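Local coordinates for protein mycobacterium tuberculosis paralogous family 11 (Mycobacterium smegmatis, PDB 4Y9I) that probably uses reduced coenzyme F420 as hydride donor to reduce quinones, as a mycobacterial F420H2-dependent oxidoreductase of the split-barrel type, at residues 51-54 and 55-58; 85-88 and 89-93. All coordinates share one frame; numbering follows the deposited sequence.

Contact 1 of 2, residues 51-54 and 55-58; sequences WYFN and VKAN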
loop_
_atom_site.group_PDB
_atom_site.type_symbol
_atom_site.label_atom_id
_atom_site.label_comp_id
_atom_site.label_asym_id
_atom_site.label_seq_id
_atom_site.Cartn_x
_atom_site.Cartn_y
_atom_site.Cartn_z
ATOM N N TRP A 51 -2.725 -7.916 -5.283
ATOM C CA TRP A 51 -1.739 -7.970 -4.243
ATOM C C TRP A 51 -2.282 -8.030 -2.815
ATOM O O TRP A 51 -1.517 -8.294 -1.897
ATOM C CB TRP A 51 -0.738 -6.824 -4.419
ATOM C CG TRP A 51 -1.333 -5.440 -4.391
ATOM C CD1 TRP A 51 -1.599 -4.631 -5.465
ATOM C CD2 TRP A 51 -1.675 -4.653 -3.211
ATOM N NE1 TRP A 51 -2.087 -3.417 -5.037
ATOM C CE2 TRP A 51 -2.155 -3.402 -3.664
ATOM C CE3 TRP A 51 -1.598 -4.884 -1.828
ATOM C CZ2 TRP A 51 -2.577 -2.388 -2.763
ATOM C CZ3 TRP A 51 -2.032 -3.925 -0.978
ATOM C CH2 TRP A 51 -2.473 -2.683 -1.436
ATOM N N TYR A 52 -3.550 -7.740 -2.613
ATOM C CA TYR A 52 -4.114 -7.688 -1.271
ATOM C C TYR A 52 -3.917 -9.044 -0.566
ATOM O O TYR A 52 -3.419 -9.083 0.555
ATOM C CB TYR A 52 -5.600 -7.381 -1.358
ATOM C CG TYR A 52 -6.362 -7.559 -0.118
ATOM C CD1 TYR A 52 -6.308 -6.632 0.880
ATOM C CD2 TYR A 52 -7.174 -8.680 0.070
ATOM C CE1 TYR A 52 -7.072 -6.759 2.010
ATOM C CE2 TYR A 52 -7.925 -8.823 1.207
ATOM C CZ TYR A 52 -7.855 -7.872 2.167
ATOM O OH TYR A 52 -8.591 -7.966 3.366
ATOM N N PHE A 53 -4.338 -10.120 -1.212
ATOM C CA PHE A 53 -4.165 -11.428 -0.588
ATOM C C PHE A 53 -2.689 -11.831 -0.430
ATOM O O PHE A 53 -2.345 -12.458 0.574
ATOM C CB PHE A 53 -5.040 -12.496 -1.297
ATOM C CG PHE A 53 -6.536 -12.373 -0.942
ATOM C CD1 PHE A 53 -6.948 -12.387 0.381
ATOM C CD2 PHE A 53 -7.476 -12.232 -1.929
ATOM C CE1 PHE A 53 -8.286 -12.292 0.725
ATOM C CE2 PHE A 53 -8.825 -12.151 -1.620
ATOM C CZ PHE A 53 -9.235 -12.171 -0.310
ATOM N N ASN A 54 -1.844 -11.349 -1.310
ATOM C CA ASN A 54 -0.441 -11.647 -1.206
ATOM C C ASN A 54 0.250 -11.030 0.042
ATOM O O ASN A 54 1.024 -11.696 0.676
ATOM C CB ASN A 54 0.326 -11.140 -2.421
ATOM C CG ASN A 54 -0.050 -11.767 -3.726
ATOM O OD1 ASN A 54 -0.533 -12.846 -3.787
ATOM N ND2 ASN A 54 0.242 -11.038 -4.829
ATOM N N VAL A 55 -0.049 -9.780 0.353
ATOM C CA VAL A 55 0.572 -9.166 1.511
ATOM C C VAL A 55 -0.030 -9.729 2.794
ATOM O O VAL A 55 0.591 -9.616 3.834
ATOM C CB VAL A 55 0.534 -7.594 1.498
ATOM C CG1 VAL A 55 1.383 -7.085 0.362
ATOM C CG2 VAL A 55 -0.887 -7.041 1.377
ATOM N N LYS A 56 -1.222 -10.306 2.736
ATOM C CA LYS A 56 -1.721 -10.955 3.935
ATOM C C LYS A 56 -1.085 -12.348 4.116
ATOM O O LYS A 56 -0.658 -12.707 5.215
ATOM C CB LYS A 56 -3.238 -11.001 3.872
ATOM C CG LYS A 56 -3.903 -9.608 3.978
ATOM C CD LYS A 56 -5.417 -9.672 3.732
ATOM C CE LYS A 56 -6.072 -10.741 4.615
ATOM N NZ LYS A 56 -7.506 -11.095 4.425
ATOM N N ALA A 57 -0.893 -13.050 3.006
ATOM C CA ALA A 57 -0.203 -14.379 3.077
ATOM C C ALA A 57 1.243 -14.256 3.452
ATOM O O ALA A 57 1.798 -15.106 4.165
ATOM C CB ALA A 57 -0.316 -15.120 1.795
ATOM N N ASN A 58 1.887 -13.177 2.979
ATOM C CA ASN A 58 3.267 -12.903 3.315
ATOM C C ASN A 58 3.496 -11.424 3.602
ATOM O O ASN A 58 3.662 -10.620 2.689
ATOM C CB ASN A 58 4.220 -13.365 2.236
ATOM C CG ASN A 58 5.646 -13.066 2.624
ATOM O OD1 ASN A 58 5.997 -12.689 3.774
ATOM N ND2 ASN A 58 6.538 -13.306 1.656
HETATM O O HOH W 1 -8.209 -9.165 6.048
#
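Phe-53 O takes two backbone N-H groups of the next turn: a sound bond from Ala-57 N at 2.9 Å and a weak one from Lys-56 N at 3.3 Å. Lys-56 N also gives a weak bond to Tyr-52 O, so this amide is shared between an i to i+4 and an i to i+3 carbonyl. The last turn closes with Asn-58 N on Asn-54 O at 2.9 Å, where Asn-58 leaves helical geometry; its side chain turns to Thr-15 and Thr-60. Lys-56 lays its CD over one face of the Tyr-52 ring, 3.7 Å from the centroid and displaced toward the CZ rim, a CH-pi contact. The lysine chain then bends at chi3 (52°), bringing NZ near the phenol end, where a water accepts from NZ at 2.6 Å and hydrogen-bonds Tyr-52 OH at 3.0 Å. On the barrel side, Val-55 CG2 meets the Trp-51 ring at its edge, 3.9 Å from CE3, and both residues lie on Phe-111. Trp-51 and Val-55 thus meet the barrel through apolar atoms, while the Tyr-52 and Lys-56 pair, joined by methylene-on-ring contact and a bridging water, also reaches it at Glu-77.

Contact 2 of 2, residues 85-88 and 89-93; sequences HWWK and LAVEA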
loop_
_atom_site.group_PDB
_atom_site.type_symbol
_atom_site.label_atom_id
_atom_site.label_comp_id
_atom_site.label_asym_id
_atom_site.label_seq_id
_atom_site.Cartn_x
_atom_site.Cartn_y
_atom_site.Cartn_z
ATOM N N HIS A 85 -6.623 7.370 10.643
ATOM C CA HIS A 85 -5.539 8.339 10.559
ATOM C C HIS A 85 -4.806 8.226 9.201
ATOM O O HIS A 85 -4.596 9.231 8.521
ATOM C CB HIS A 85 -4.583 8.085 11.710
ATOM C CG HIS A 85 -3.325 8.861 11.610
ATOM N ND1 HIS A 85 -3.276 10.234 11.715
ATOM C CD2 HIS A 85 -2.053 8.471 11.377
ATOM C CE1 HIS A 85 -2.030 10.643 11.555
ATOM N NE2 HIS A 85 -1.275 9.594 11.328
ATOM N N TRP A 86 -4.438 7.014 8.836
ATOM C CA TRP A 86 -3.739 6.805 7.581
ATOM C C TRP A 86 -4.648 7.053 6.375
ATOM O O TRP A 86 -4.162 7.467 5.335
ATOM C CB TRP A 86 -3.077 5.434 7.569
ATOM C CG TRP A 86 -1.877 5.421 8.431
ATOM C CD1 TRP A 86 -1.800 5.037 9.739
ATOM C CD2 TRP A 86 -0.548 5.755 8.044
ATOM N NE1 TRP A 86 -0.535 5.184 10.201
ATOM C CE2 TRP A 86 0.278 5.571 9.181
ATOM C CE3 TRP A 86 0.053 6.165 6.854
ATOM C CZ2 TRP A 86 1.649 5.815 9.142
ATOM C CZ3 TRP A 86 1.403 6.380 6.858
ATOM C CH2 TRP A 86 2.165 6.181 7.967
ATOM N N TRP A 87 -5.930 6.753 6.526
ATOM C CA TRP A 87 -6.915 7.130 5.461
ATOM C C TRP A 87 -6.905 8.621 5.188
ATOM O O TRP A 87 -6.924 9.058 4.031
ATOM C CB TRP A 87 -8.315 6.591 5.788
ATOM C CG TRP A 87 -9.268 6.862 4.663
ATOM C CD1 TRP A 87 -10.286 7.774 4.690
ATOM C CD2 TRP A 87 -9.284 6.271 3.352
ATOM N NE1 TRP A 87 -10.956 7.768 3.468
ATOM C CE2 TRP A 87 -10.371 6.871 2.635
ATOM C CE3 TRP A 87 -8.510 5.304 2.708
ATOM C CZ2 TRP A 87 -10.674 6.529 1.328
ATOM C CZ3 TRP A 87 -8.855 4.938 1.414
ATOM C CH2 TRP A 87 -9.892 5.591 0.740
ATOM N N LYS A 88 -6.911 9.422 6.242
ATOM C CA LYS A 88 -6.869 10.876 6.100
ATOM C C LYS A 88 -5.597 11.271 5.317
ATOM O O LYS A 88 -5.647 12.082 4.419
ATOM C CB LYS A 88 -6.859 11.510 7.504
ATOM C CG LYS A 88 -6.843 13.022 7.482
ATOM C CD LYS A 88 -6.426 13.641 8.818
ATOM C CE LYS A 88 -4.937 13.451 9.121
ATOM N NZ LYS A 88 -4.515 14.337 10.230
ATOM N N LEU A 89 -4.438 10.711 5.699
ATOM C CA LEU A 89 -3.178 11.007 4.966
ATOM C C LEU A 89 -3.297 10.547 3.494
ATOM O O LEU A 89 -2.833 11.223 2.612
ATOM C CB LEU A 89 -2.036 10.217 5.629
ATOM C CG LEU A 89 -1.730 10.657 7.058
ATOM C CD1 LEU A 89 -0.549 9.857 7.573
ATOM C CD2 LEU A 89 -1.460 12.153 7.165
ATOM N N ALA A 90 -3.945 9.420 3.237
ATOM C CA ALA A 90 -4.128 8.955 1.856
ATOM C C ALA A 90 -4.990 9.914 1.020
ATOM O O ALA A 90 -4.679 10.185 -0.121
ATOM C CB ALA A 90 -4.684 7.528 1.839
ATOM N N VAL A 91 -6.099 10.378 1.616
ATOM C CA VAL A 91 -7.010 11.244 0.910
ATOM C C VAL A 91 -6.338 12.596 0.659
ATOM O O VAL A 91 -6.592 13.231 -0.380
ATOM C CB VAL A 91 -8.369 11.319 1.657
ATOM C CG1 VAL A 91 -9.225 12.406 1.039
ATOM C CG2 VAL A 91 -9.088 9.986 1.538
ATOM N N GLU A 92 -5.473 13.050 1.553
ATOM C CA GLU A 92 -4.748 14.306 1.296
ATOM C C GLU A 92 -3.787 14.101 0.117
ATOM O O GLU A 92 -3.699 14.956 -0.768
ATOM C CB GLU A 92 -3.997 14.778 2.538
ATOM C CG GLU A 92 -3.290 16.136 2.367
ATOM C CD GLU A 92 -4.211 17.332 2.344
ATOM O OE1 GLU A 92 -5.285 17.272 2.985
ATOM O OE2 GLU A 92 -3.835 18.361 1.704
ATOM N N ALA A 93 -3.113 12.959 0.098
ATOM C CA ALA A 93 -2.166 12.642 -1.003
ATOM C C ALA A 93 -2.823 12.443 -2.355
ATOM O O ALA A 93 -2.224 12.795 -3.408
ATOM C CB ALA A 93 -1.295 11.472 -0.634
#
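Leu-89 threads back along its own helix toward the preceding turn, meeting Trp-86, His-85 and Lys-88. Its CB sits 3.5 Å from Trp-86 O, and CG, directed back to that turn by chi1 (-65°), lies as close to His-85 O, the carbonyl that receives the Leu-89 N-H at 3.2 Å. An extended chi2 (-177°) then carries CD1 over one face of the Trp-86 indole, 4.1 Å from the centroid of the six-membered ring and offset toward its rim, while also lying 3.8 Å from His-85 NE2. CD2 comes no nearer than 4.2 Å to Lys-88 CE, a loose brush with the aliphatic part of that chain. The imidazole is held from elsewhere, for NE2 is hydrogen-bonded to Glu-32; this glutamate, on strand 22-32, also touches the side chains of Trp-86 and Leu-89. A second methyl-on-indole contact, now i to i+4, joins Trp-87 and Val-91, whose CG2 lies 3.8 Å from the centroid of the Trp-87 five-membered ring, over its face; Tyr-97 and Gln-101 of helix 96-102 touch the same indole. Val-91 N binds Trp-87 O at 2.9 Å, so backbone and side chains pair the same two residues. Two neighbouring tryptophans therefore each receive an aliphatic methyl from the next turn, and dispersion rather than charge dominates the side-chain contact, with the histidine–glutamate bond as a polar link to the barrel.

Overall arrangement
Contact 1 comes first along the chain, on the short helix 51-57 between strands 35-39 and 60-65; contact 2 follows on helix 80-93, after strand 68-77. Their centres lie 22 Å apart on opposite sides of the chain's centre, and about 10 Å separates their nearest atoms, so they do not touch. What they share is the six-stranded antiparallel barrel. Both helices pack on strand 22-32; helix 51-57 also meets strands 110-113 and 68-77, whereas helix 80-93 meets strand 35-39 and helix 96-102. Each thus covers a separate part of one barrel, consistent with the split-barrel fold of F420-dependent and FMN-binding relatives.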